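Local coordinates for peroxinectin A (Dictyostelium discoideum, PDB 6ERC), which uses hydrogen peroxide at its haem to oxidise phenolic donors and, as a secreted peroxidase, also iodide and thiocyanate, at residues N13-Q19 against Y284-N289; R28-I33 against H390-P394; D204-S208 against P334-N338; E342-R346 against T497-I501. One frame throughout, in Å; residues are numbered along the deposited sequence.

Contact 1: N13-Q19 against Y284-N289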
loop_
_atom_site.group_PDB
_atom_site.type_symbol
_atom_site.label_atom_id
_atom_site.label_comp_id
_atom_site.label_asym_id
_atom_site.label_seq_id
_atom_site.Cartn_x
_atom_site.Cartn_y
_atom_site.Cartn_z
ATOM N N ASN A 13 3.644 22.408 4.763
ATOM C CA ASN A 13 2.965 23.224 5.761
ATOM C C ASN A 13 3.926 24.311 6.223
ATOM O O ASN A 13 4.993 24.010 6.769
ATOM C CB ASN A 13 2.494 22.377 6.942
ATOM C CG ASN A 13 1.537 23.124 7.844
ATOM O OD1 ASN A 13 1.953 23.824 8.769
ATOM N ND2 ASN A 13 0.243 22.988 7.574
ATOM N N LYS A 14 3.545 25.571 6.004
ATOM C CA LYS A 14 4.439 26.681 6.316
ATOM C C LYS A 14 4.743 26.740 7.808
ATOM O O LYS A 14 5.903 26.882 8.213
ATOM C CB LYS A 14 3.821 27.995 5.839
ATOM C CG LYS A 14 3.672 28.095 4.330
ATOM C CD LYS A 14 2.960 29.376 3.928
ATOM C CE LYS A 14 2.927 29.555 2.414
ATOM N NZ LYS A 14 4.283 29.808 1.839
ATOM N N GLN A 15 3.710 26.620 8.644
ATOM C CA GLN A 15 3.896 26.787 10.081
ATOM C C GLN A 15 4.652 25.613 10.691
ATOM O O GLN A 15 5.367 25.786 11.685
ATOM C CB GLN A 15 2.539 26.959 10.771
ATOM C CG GLN A 15 1.764 28.207 10.351
ATOM C CD GLN A 15 1.148 28.101 8.952
ATOM O OE1 GLN A 15 1.063 27.013 8.373
ATOM N NE2 GLN A 15 0.721 29.240 8.406
ATOM N N ASN A 16 4.512 24.420 10.115
ATOM C CA ASN A 16 5.179 23.213 10.605
ATOM C C ASN A 16 5.892 22.565 9.427
ATOM O O ASN A 16 5.405 21.581 8.854
ATOM C CB ASN A 16 4.179 22.259 11.255
ATOM C CG ASN A 16 3.342 22.941 12.315
ATOM O OD1 ASN A 16 3.843 23.292 13.382
ATOM N ND2 ASN A 16 2.061 23.142 12.022
ATOM N N PRO A 17 7.059 23.092 9.044
ATOM C CA PRO A 17 7.711 22.619 7.809
ATOM C C PRO A 17 7.833 21.109 7.714
ATOM O O PRO A 17 7.538 20.533 6.660
ATOM C CB PRO A 17 9.083 23.303 7.870
ATOM C CG PRO A 17 8.854 24.534 8.671
ATOM C CD PRO A 17 7.828 24.164 9.701
ATOM N N LYS A 18 8.259 20.447 8.788
ATOM C CA LYS A 18 8.462 19.006 8.754
ATOM C C LYS A 18 7.158 18.220 8.787
ATOM O O LYS A 18 7.194 16.993 8.659
ATOM C CB LYS A 18 9.355 18.578 9.922
ATOM C CG LYS A 18 10.791 19.070 9.825
ATOM C CD LYS A 18 11.622 18.578 11.005
ATOM C CE LYS A 18 13.087 18.977 10.878
ATOM N NZ LYS A 18 13.896 18.536 12.059
ATOM N N GLN A 19 6.015 18.887 8.937
ATOM C CA GLN A 19 4.742 18.186 9.047
ATOM C C GLN A 19 4.471 17.368 7.792
ATOM O O GLN A 19 4.376 17.916 6.690
ATOM C CB GLN A 19 3.618 19.191 9.287
ATOM C CG GLN A 19 2.251 18.566 9.502
ATOM C CD GLN A 19 1.253 19.557 10.063
ATOM O OE1 GLN A 19 1.242 19.826 11.265
ATOM N NE2 GLN A 19 0.415 20.115 9.197
ATOM N N TYR A 284 -7.853 23.941 1.218
ATOM C CA TYR A 284 -6.698 23.612 2.041
ATOM C C TYR A 284 -6.854 24.198 3.436
ATOM O O TYR A 284 -7.215 25.368 3.595
ATOM C CB TYR A 284 -5.422 24.137 1.388
ATOM C CG TYR A 284 -4.202 24.082 2.280
ATOM C CD1 TYR A 284 -3.653 22.867 2.668
ATOM C CD2 TYR A 284 -3.590 25.248 2.723
ATOM C CE1 TYR A 284 -2.534 22.816 3.480
ATOM C CE2 TYR A 284 -2.472 25.206 3.532
ATOM C CZ TYR A 284 -1.948 23.991 3.908
ATOM O OH TYR A 284 -0.834 23.948 4.714
ATOM N N ASP A 285 -6.579 23.381 4.448
ATOM C CA ASP A 285 -6.632 23.794 5.847
ATOM C C ASP A 285 -5.225 23.682 6.418
ATOM O O ASP A 285 -4.697 22.575 6.565
ATOM C CB ASP A 285 -7.620 22.931 6.628
ATOM C CG ASP A 285 -7.965 23.512 7.985
ATOM O OD1 ASP A 285 -7.082 24.121 8.626
ATOM O OD2 ASP A 285 -9.128 23.356 8.412
ATOM N N ALA A 286 -4.616 24.826 6.736
ATOM C CA ALA A 286 -3.255 24.834 7.261
ATOM C C ALA A 286 -3.151 24.230 8.654
ATOM O O ALA A 286 -2.034 23.985 9.119
ATOM C CB ALA A 286 -2.709 26.260 7.290
ATOM N N ASN A 287 -4.273 23.996 9.331
ATOM C CA ASN A 287 -4.262 23.394 10.656
ATOM C C ASN A 287 -4.429 21.880 10.627
ATOM O O ASN A 287 -4.341 21.246 11.684
ATOM C CB ASN A 287 -5.369 24.006 11.515
ATOM C CG ASN A 287 -5.228 25.505 11.660
ATOM O OD1 ASN A 287 -4.116 26.028 11.746
ATOM N ND2 ASN A 287 -6.356 26.208 11.681
ATOM N N VAL A 288 -4.675 21.291 9.463
ATOM C CA VAL A 288 -4.851 19.850 9.337
ATOM C C VAL A 288 -3.496 19.203 9.101
ATOM O O VAL A 288 -2.695 19.677 8.286
ATOM C CB VAL A 288 -5.836 19.521 8.199
ATOM C CG1 VAL A 288 -5.808 18.036 7.857
ATOM C CG2 VAL A 288 -7.240 19.942 8.593
ATOM N N ASN A 289 -3.239 18.109 9.814
ATOM C CA ASN A 289 -2.003 17.351 9.673
ATOM C C ASN A 289 -2.252 16.171 8.742
ATOM O O ASN A 289 -3.094 15.314 9.030
ATOM C CB ASN A 289 -1.501 16.871 11.035
ATOM C CG ASN A 289 -0.151 16.184 10.953
ATOM O OD1 ASN A 289 0.462 16.119 9.891
ATOM N ND2 ASN A 289 0.322 15.678 12.082
HETATM O O HOH W 1 -1.851 21.756 6.590
HETATM O O HOH W 2 0.397 21.729 4.606
HETATM O O HOH W 3 1.023 25.873 5.106
HETATM O O HOH W 4 -0.150 18.641 6.814
#

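Contact 2: R28-I33 against H390-P394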
loop_
_atom_site.group_PDB
_atom_site.type_symbol
_atom_site.label_atom_id
_atom_site.label_comp_id
_atom_site.label_asym_id
_atom_site.label_seq_id
_atom_site.Cartn_x
_atom_site.Cartn_y
_atom_site.Cartn_z
ATOM N N ARG A 28 -1.440 8.896 15.893
ATOM C CA ARG A 28 -2.281 7.921 16.573
ATOM C C ARG A 28 -3.705 8.448 16.648
ATOM O O ARG A 28 -3.932 9.577 17.095
ATOM C CB ARG A 28 -1.762 7.626 17.986
ATOM C CG ARG A 28 -0.408 6.941 18.038
ATOM C CD ARG A 28 -0.520 5.431 17.898
ATOM N NE ARG A 28 0.790 4.796 18.012
ATOM C CZ ARG A 28 1.005 3.487 17.947
ATOM N NH1 ARG A 28 -0.005 2.646 17.770
ATOM N NH2 ARG A 28 2.239 3.017 18.058
ATOM N N LEU A 29 -4.660 7.633 16.203
ATOM C CA LEU A 29 -6.063 7.916 16.483
ATOM C C LEU A 29 -6.460 7.436 17.869
ATOM O O LEU A 29 -7.364 8.011 18.485
ATOM C CB LEU A 29 -6.961 7.253 15.438
ATOM C CG LEU A 29 -6.645 7.541 13.969
ATOM C CD1 LEU A 29 -7.649 6.826 13.080
ATOM C CD2 LEU A 29 -6.643 9.037 13.694
ATOM N N ALA A 30 -5.794 6.396 18.369
ATOM C CA ALA A 30 -6.097 5.804 19.663
ATOM C C ALA A 30 -4.798 5.542 20.410
ATOM O O ALA A 30 -3.770 5.232 19.804
ATOM C CB ALA A 30 -6.883 4.498 19.502
ATOM N N ASN A 31 -4.849 5.673 21.731
ATOM C CA ASN A 31 -3.669 5.406 22.538
ATOM C C ASN A 31 -3.163 3.991 22.264
ATOM O O ASN A 31 -3.963 3.054 22.183
ATOM C CB ASN A 31 -3.981 5.560 24.028
ATOM C CG ASN A 31 -4.115 7.002 24.451
ATOM O OD1 ASN A 31 -3.134 7.642 24.828
ATOM N ND2 ASN A 31 -5.332 7.524 24.397
ATOM N N PRO A 32 -1.858 3.798 22.099
ATOM C CA PRO A 32 -1.332 2.435 21.984
ATOM C C PRO A 32 -1.170 1.775 23.344
ATOM O O PRO A 32 -0.993 2.439 24.368
ATOM C CB PRO A 32 0.029 2.640 21.305
ATOM C CG PRO A 32 0.444 4.008 21.710
ATOM C CD PRO A 32 -0.818 4.813 21.851
ATOM N N ILE A 33 -1.246 0.443 23.345
ATOM C CA ILE A 33 -0.916 -0.340 24.530
ATOM C C ILE A 33 0.585 -0.583 24.528
ATOM O O ILE A 33 1.228 -0.600 23.475
ATOM C CB ILE A 33 -1.706 -1.666 24.587
ATOM C CG1 ILE A 33 -1.466 -2.510 23.333
ATOM C CG2 ILE A 33 -3.188 -1.390 24.763
ATOM C CD1 ILE A 33 -1.983 -3.935 23.457
ATOM N N HIS A 390 3.465 -2.443 16.949
ATOM C CA HIS A 390 3.081 -1.044 17.095
ATOM C C HIS A 390 2.181 -0.795 18.295
ATOM O O HIS A 390 1.930 0.369 18.624
ATOM C CB HIS A 390 2.365 -0.552 15.833
ATOM C CG HIS A 390 3.233 -0.518 14.613
ATOM N ND1 HIS A 390 2.904 0.204 13.485
ATOM C CD2 HIS A 390 4.414 -1.123 14.340
ATOM C CE1 HIS A 390 3.847 0.047 12.574
ATOM N NE2 HIS A 390 4.774 -0.754 13.066
ATOM N N GLY A 391 1.683 -1.842 18.941
ATOM C CA GLY A 391 0.811 -1.666 20.086
ATOM C C GLY A 391 -0.591 -1.243 19.716
ATOM O O GLY A 391 -1.197 -0.428 20.423
ATOM N N ILE A 392 -1.124 -1.767 18.616
ATOM C CA ILE A 392 -2.503 -1.442 18.236
ATOM C C ILE A 392 -3.448 -1.966 19.314
ATOM O O ILE A 392 -3.351 -3.149 19.699
ATOM C CB ILE A 392 -2.844 -2.048 16.860
ATOM C CG1 ILE A 392 -1.955 -1.440 15.765
ATOM C CG2 ILE A 392 -4.328 -1.854 16.522
ATOM C CD1 ILE A 392 -2.179 0.048 15.509
ATOM N N PRO A 393 -4.360 -1.154 19.840
ATOM C CA PRO A 393 -5.258 -1.633 20.898
ATOM C C PRO A 393 -6.100 -2.802 20.424
ATOM O O PRO A 393 -6.194 -3.064 19.215
ATOM C CB PRO A 393 -6.134 -0.408 21.201
ATOM C CG PRO A 393 -5.323 0.743 20.783
ATOM C CD PRO A 393 -4.544 0.285 19.587
ATOM N N PRO A 394 -6.725 -3.534 21.347
ATOM C CA PRO A 394 -7.651 -4.597 20.945
ATOM C C PRO A 394 -8.858 -4.055 20.191
ATOM O O PRO A 394 -9.184 -2.867 20.243
ATOM C CB PRO A 394 -8.067 -5.226 22.279
ATOM C CG PRO A 394 -6.956 -4.905 23.208
ATOM C CD PRO A 394 -6.447 -3.565 22.792
#

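Contact 3: D204-S208 against P334-N338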
loop_
_atom_site.group_PDB
_atom_site.type_symbol
_atom_site.label_atom_id
_atom_site.label_comp_id
_atom_site.label_asym_id
_atom_site.label_seq_id
_atom_site.Cartn_x
_atom_site.Cartn_y
_atom_site.Cartn_z
ATOM N N ASP A 204 20.448 -6.550 -10.280
ATOM C CA ASP A 204 20.695 -5.844 -11.534
ATOM C C ASP A 204 19.654 -6.156 -12.602
ATOM O O ASP A 204 19.651 -5.496 -13.646
ATOM C CB ASP A 204 22.092 -6.160 -12.079
ATOM C CG ASP A 204 22.321 -7.643 -12.282
ATOM O OD1 ASP A 204 22.175 -8.401 -11.302
ATOM O OD2 ASP A 204 22.648 -8.048 -13.419
ATOM N N GLN A 205 18.779 -7.137 -12.376
ATOM C CA GLN A 205 17.682 -7.415 -13.292
ATOM C C GLN A 205 16.374 -6.754 -12.872
ATOM O O GLN A 205 15.409 -6.791 -13.641
ATOM C CB GLN A 205 17.466 -8.928 -13.421
ATOM C CG GLN A 205 18.605 -9.658 -14.129
ATOM C CD GLN A 205 18.464 -11.176 -14.084
ATOM O OE1 GLN A 205 19.464 -11.899 -14.054
ATOM N NE2 GLN A 205 17.224 -11.666 -14.084
ATOM N N LEU A 206 16.318 -6.154 -11.684
ATOM C CA LEU A 206 15.120 -5.457 -11.242
ATOM C C LEU A 206 15.042 -4.070 -11.867
ATOM O O LEU A 206 16.058 -3.452 -12.201
ATOM C CB LEU A 206 15.100 -5.324 -9.718
ATOM C CG LEU A 206 15.163 -6.613 -8.896
ATOM C CD1 LEU A 206 15.131 -6.271 -7.412
ATOM C CD2 LEU A 206 14.027 -7.564 -9.252
ATOM N N TYR A 207 13.816 -3.580 -12.019
ATOM C CA TYR A 207 13.598 -2.247 -12.557
ATOM C C TYR A 207 13.804 -1.200 -11.472
ATOM O O TYR A 207 13.442 -1.408 -10.312
ATOM C CB TYR A 207 12.193 -2.136 -13.148
ATOM C CG TYR A 207 11.989 -3.012 -14.367
ATOM C CD1 TYR A 207 12.420 -2.598 -15.622
ATOM C CD2 TYR A 207 11.373 -4.254 -14.260
ATOM C CE1 TYR A 207 12.241 -3.393 -16.735
ATOM C CE2 TYR A 207 11.189 -5.057 -15.370
ATOM C CZ TYR A 207 11.626 -4.620 -16.606
ATOM O OH TYR A 207 11.447 -5.413 -17.715
ATOM N N SER A 208 14.399 -0.073 -11.857
ATOM C CA SER A 208 14.723 1.009 -10.933
ATOM C C SER A 208 13.634 2.076 -11.012
ATOM O O SER A 208 13.546 2.811 -12.002
ATOM C CB SER A 208 16.095 1.595 -11.264
ATOM O OG SER A 208 17.087 0.582 -11.270
ATOM N N PRO A 334 11.052 -9.803 -12.773
ATOM C CA PRO A 334 10.954 -8.935 -13.958
ATOM C C PRO A 334 10.503 -9.661 -15.215
ATOM O O PRO A 334 9.951 -9.012 -16.113
ATOM C CB PRO A 334 12.384 -8.391 -14.118
ATOM C CG PRO A 334 13.040 -8.606 -12.789
ATOM C CD PRO A 334 12.423 -9.847 -12.236
ATOM N N HIS A 335 10.717 -10.976 -15.315
ATOM C CA HIS A 335 10.332 -11.701 -16.522
ATOM C C HIS A 335 8.850 -11.558 -16.836
ATOM O O HIS A 335 8.446 -11.790 -17.982
ATOM C CB HIS A 335 10.686 -13.182 -16.385
ATOM C CG HIS A 335 12.143 -13.465 -16.561
ATOM N ND1 HIS A 335 12.626 -14.292 -17.553
ATOM C CD2 HIS A 335 13.226 -13.020 -15.882
ATOM C CE1 HIS A 335 13.943 -14.351 -17.472
ATOM N NE2 HIS A 335 14.333 -13.587 -16.467
ATOM N N ALA A 336 8.032 -11.184 -15.851
ATOM C CA ALA A 336 6.607 -11.004 -16.095
ATOM C C ALA A 336 6.326 -9.910 -17.117
ATOM O O ALA A 336 5.235 -9.892 -17.697
ATOM C CB ALA A 336 5.893 -10.686 -14.784
ATOM N N LEU A 337 7.272 -8.999 -17.347
ATOM C CA LEU A 337 7.113 -7.937 -18.331
ATOM C C LEU A 337 7.853 -8.223 -19.635
ATOM O O LEU A 337 7.981 -7.322 -20.469
ATOM C CB LEU A 337 7.590 -6.602 -17.751
ATOM C CG LEU A 337 6.900 -6.098 -16.480
ATOM C CD1 LEU A 337 7.451 -4.735 -16.079
ATOM C CD2 LEU A 337 5.393 -6.028 -16.662
ATOM N N ASN A 338 8.338 -9.451 -19.833
ATOM C CA ASN A 338 9.052 -9.769 -21.066
ATOM C C ASN A 338 8.173 -9.567 -22.293
ATOM O O ASN A 338 8.682 -9.262 -23.376
ATOM C CB ASN A 338 9.572 -11.207 -21.028
ATOM C CG ASN A 338 10.781 -11.373 -20.121
ATOM O OD1 ASN A 338 11.536 -10.424 -19.892
ATOM N ND2 ASN A 338 10.974 -12.586 -19.604
#

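Contact 4: E342-R346 against T497-I501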
loop_
_atom_site.group_PDB
_atom_site.type_symbol
_atom_site.label_atom_id
_atom_site.label_comp_id
_atom_site.label_asym_id
_atom_site.label_seq_id
_atom_site.Cartn_x
_atom_site.Cartn_y
_atom_site.Cartn_z
ATOM N N GLU A 342 0.950 -4.732 -21.613
ATOM C CA GLU A 342 -0.418 -4.857 -22.113
ATOM C C GLU A 342 -1.078 -6.162 -21.698
ATOM O O GLU A 342 -2.245 -6.129 -21.269
ATOM C CB GLU A 342 -0.432 -4.696 -23.639
ATOM C CG GLU A 342 -0.250 -3.266 -24.121
ATOM C CD GLU A 342 1.182 -2.778 -24.004
ATOM O OE1 GLU A 342 2.090 -3.615 -23.815
ATOM O OE2 GLU A 342 1.400 -1.553 -24.107
ATOM N N PRO A 343 -0.427 -7.325 -21.799
ATOM C CA PRO A 343 -1.104 -8.566 -21.381
ATOM C C PRO A 343 -1.504 -8.572 -19.914
ATOM O O PRO A 343 -2.552 -9.130 -19.565
ATOM C CB PRO A 343 -0.064 -9.653 -21.694
ATOM C CG PRO A 343 0.844 -9.041 -22.704
ATOM C CD PRO A 343 0.905 -7.589 -22.367
ATOM N N LEU A 344 -0.693 -7.974 -19.042
ATOM C CA LEU A 344 -1.074 -7.853 -17.639
ATOM C C LEU A 344 -2.278 -6.938 -17.480
ATOM O O LEU A 344 -3.267 -7.305 -16.834
ATOM C CB LEU A 344 0.103 -7.328 -16.819
ATOM C CG LEU A 344 1.230 -8.326 -16.556
ATOM C CD1 LEU A 344 2.476 -7.593 -16.097
ATOM C CD2 LEU A 344 0.799 -9.355 -15.518
ATOM N N ILE A 345 -2.211 -5.735 -18.058
ATOM C CA ILE A 345 -3.298 -4.772 -17.910
ATOM C C ILE A 345 -4.624 -5.413 -18.288
ATOM O O ILE A 345 -5.633 -5.246 -17.594
ATOM C CB ILE A 345 -3.026 -3.512 -18.755
ATOM C CG1 ILE A 345 -1.704 -2.844 -18.352
ATOM C CG2 ILE A 345 -4.186 -2.525 -18.629
ATOM C CD1 ILE A 345 -1.668 -2.309 -16.938
ATOM N N ARG A 346 -4.649 -6.153 -19.397
ATOM C CA ARG A 346 -5.891 -6.785 -19.822
ATOM C C ARG A 346 -6.419 -7.722 -18.745
ATOM O O ARG A 346 -7.621 -7.735 -18.457
ATOM C CB ARG A 346 -5.681 -7.542 -21.134
ATOM C CG ARG A 346 -5.428 -6.657 -22.343
ATOM C CD ARG A 346 -5.469 -7.459 -23.638
ATOM N NE ARG A 346 -4.922 -6.714 -24.773
ATOM C CZ ARG A 346 -3.653 -6.761 -25.172
ATOM N NH1 ARG A 346 -2.769 -7.521 -24.540
ATOM N NH2 ARG A 346 -3.261 -6.043 -26.214
ATOM N N THR A 497 -1.512 5.221 -22.978
ATOM C CA THR A 497 -0.166 4.738 -22.694
ATOM C C THR A 497 0.074 3.311 -23.167
ATOM O O THR A 497 1.146 2.761 -22.901
ATOM C CB THR A 497 0.111 4.832 -21.196
ATOM O OG1 THR A 497 -0.892 4.101 -20.483
ATOM C CG2 THR A 497 0.096 6.280 -20.734
ATOM N N THR A 498 -0.879 2.700 -23.864
ATOM C CA THR A 498 -0.759 1.311 -24.278
ATOM C C THR A 498 -0.962 1.186 -25.780
ATOM O O THR A 498 -1.517 2.072 -26.434
ATOM C CB THR A 498 -1.772 0.417 -23.552
ATOM O OG1 THR A 498 -3.091 0.956 -23.710
ATOM C CG2 THR A 498 -1.431 0.322 -22.079
ATOM N N SER A 499 -0.505 0.058 -26.316
ATOM C CA SER A 499 -0.606 -0.250 -27.736
ATOM C C SER A 499 -1.612 -1.377 -27.931
ATOM O O SER A 499 -1.430 -2.474 -27.393
ATOM C CB SER A 499 0.759 -0.645 -28.299
ATOM O OG SER A 499 0.644 -1.121 -29.629
ATOM N N ASN A 500 -2.667 -1.103 -28.699
ATOM C CA ASN A 500 -3.694 -2.094 -29.026
ATOM C C ASN A 500 -4.158 -2.839 -27.776
ATOM O O ASN A 500 -4.211 -4.070 -27.738
ATOM C CB ASN A 500 -3.187 -3.074 -30.085
ATOM C CG ASN A 500 -2.812 -2.388 -31.384
ATOM O OD1 ASN A 500 -1.701 -2.553 -31.887
ATOM N ND2 ASN A 500 -3.741 -1.614 -31.935
ATOM N N ILE A 501 -4.510 -2.072 -26.743
ATOM C CA ILE A 501 -4.874 -2.676 -25.467
ATOM C C ILE A 501 -6.178 -3.455 -25.581
ATOM O O ILE A 501 -6.406 -4.407 -24.821
ATOM C CB ILE A 501 -4.964 -1.591 -24.376
ATOM C CG1 ILE A 501 -5.178 -2.224 -22.997
ATOM C CG2 ILE A 501 -6.084 -0.607 -24.685
ATOM C CD1 ILE A 501 -4.019 -3.067 -22.519
#

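Contact 1: N13-Q19 against Y284-N289
Neither segment forms a helix or strand here; each bends through a type I beta turn, N16 to Q19 and D285 to V288, with CA atoms 6.6 Å apart at N13 and A286 and 6.8 Å at Q19 and N289. The contact thus joins two turn-bearing surface loops, one ahead of strand 24-25, the other ahead of helix 294-300. N13 works with both ends of its amide, which is why asparagine suits the place: OD1 takes a hydrogen bond from N16 N at 3.0 Å, an Asx motif, while ND2 gives one to A286 O at 2.9 Å. D285 braces its own turn through an Asx turn, OD1 accepting from N287 N. Q19 sets its CG 3.1 Å from N289 OD1, an oxygen that accepts a hydrogen bond from Q291 N. Waters bridge the two loops: one lies 2.7 Å from both K14 N and Y284 OH, and another accepts from Q19 NE2 at 2.9 Å and donates to V288 O at 3.1 Å.

Contact 2: R28-I33 against H390-P394
The carbonyl of H390 is the focus of the contact: R28 NH2 donates to H390 O at 2.7 Å. A weak second bond runs from R28 NH1 to H390 O at 3.1 Å. Arginine suits the place because it is long and has several donors, its NE forming a salt bridge with E141. The imidazole of H390 turns elsewhere, ND1 hydrogen-bonded to N294. G391 follows with positive phi, a conformation that favours glycine, and a CB here would also clash with I33 O. G391 O accepts from I33 N at 3.0 Å, and I33 CA and G391 CA are 4.9 Å apart. I392 points its CA-to-CB bond away, yet its CD1 comes within 4.1 Å of R28 NH1. P393 brings a compact, rigid ring against the other segment, CG lying 3.0 Å from N31 O and 4.3 Å from A30 CB. P394, whose CD meets I33 CG2 at 4.4 Å, holds the N-cap position of helix 395-401; proline fits there because no backbone NH is needed. The arrangement is a tight connection between two helices, with a positive-phi glycine after the first and a proline at the N-cap of the second, near the haem: the H390 side chain lies about 6 Å from the cofactor.

Contact 3: D204-S208 against P334-N338
P334, with 86 Å² buried, is the centre of this contact, and Y207 (64 Å²) and Q205 (38 Å²) are its main partners. No hydrogen bond joins the segments, so the fit depends on shape and on apolar surface. The pyrrolidine ring of P334 packs against the side chains of both L206 and Y207: its CG is 3.8 Å from L206 CD2, and its CB is 3.8 Å from Y207 CE2. Proline suits this position because its ring is compact and stiff, and it also fits the start of the 3-10 segment 334-336, whose turn is closed by L337 N donating to P334 O at 2.9 Å. That turn brings L337 round to the same side as P334, with CD1 3.8 Å from Y207 CE2; the broad tyrosine ring can therefore serve both residues at once. Q205 meets P334 through its backbone O, 3.1 Å from P334 CG, and its side chain also lies against the segment, Q205 NE2 reaching 4.2 Å from H335 NE2 at the edge of the imidazole. Polar glutamine and histidine suit this more open margin, where the H335 ring also meets that of F201. Behind the apolar patch runs helix 218-241, where L221 meets both Y207 and L337. The contact thus ties the loop after strand 182-184 to the loop between strand 321-326 and helix 342-350, with A336 O hydrogen-bonded to Y314 OH of strand 311-315.

Contact 4: E342-R346 against T497-I501
R346 lays its guanidinium over the end of I501, whose CD1 sits against one face of the planar group, while the same group donates to backbone: NE to I501 O and NH2 to N500 O, each at 2.7 Å. Arginine is apt because it can satisfy two successive carbonyls at once, and its aliphatic part adds apolar contact, CG to I501 CD1 3.9 Å. N500 adopts a left-handed backbone conformation (phi 48°, psi 51°), which asparagine tolerates better than most residues, and this bend presents the two carbonyls together. I501 has 80 Å² buried; its CD1 also meets I345 CB at 3.9 Å and E342 O at 3.8 Å, so the branched isoleucine fills the space beside the first turn of the helix. E342, one turn before R346, reaches the start of the loop instead. Its OE2 lies 3.6 Å from T498 CA and takes a weak hydrogen bond from S499 N at 3.3 Å, but its strong partner is R229, with which it forms a salt bridge. The contact fastens the first turn of helix 342-350 to the loop that follows helix 490-497. I494 of that helix packs on both I345 and I501, helix 218-241 supplies R229, and strand 311-315 flanks the other residues of the turn, with P343 and L344 touching Y314.

How the contacts relate
Contacts 3 and 4 are neighbours, with centres 17 Å apart; they touch where L337 CD2 meets L344 CD1 at 3.4 Å, and both back onto helix 218-241. Contact 2 lies across the chain's centre from them, at 39 and 43 Å between centres. Contact 1 is nearer to contact 2, 24 Å between centres and about 8 Å between nearest atoms. Contact 2 comes nearer the haem than contact 3, whose L206 side chain is about 13 Å from the cofactor and about 9 Å from the side chain of R213, the predicted transition-state stabiliser. Contacts 1 and 4 lie away from the annotated sites.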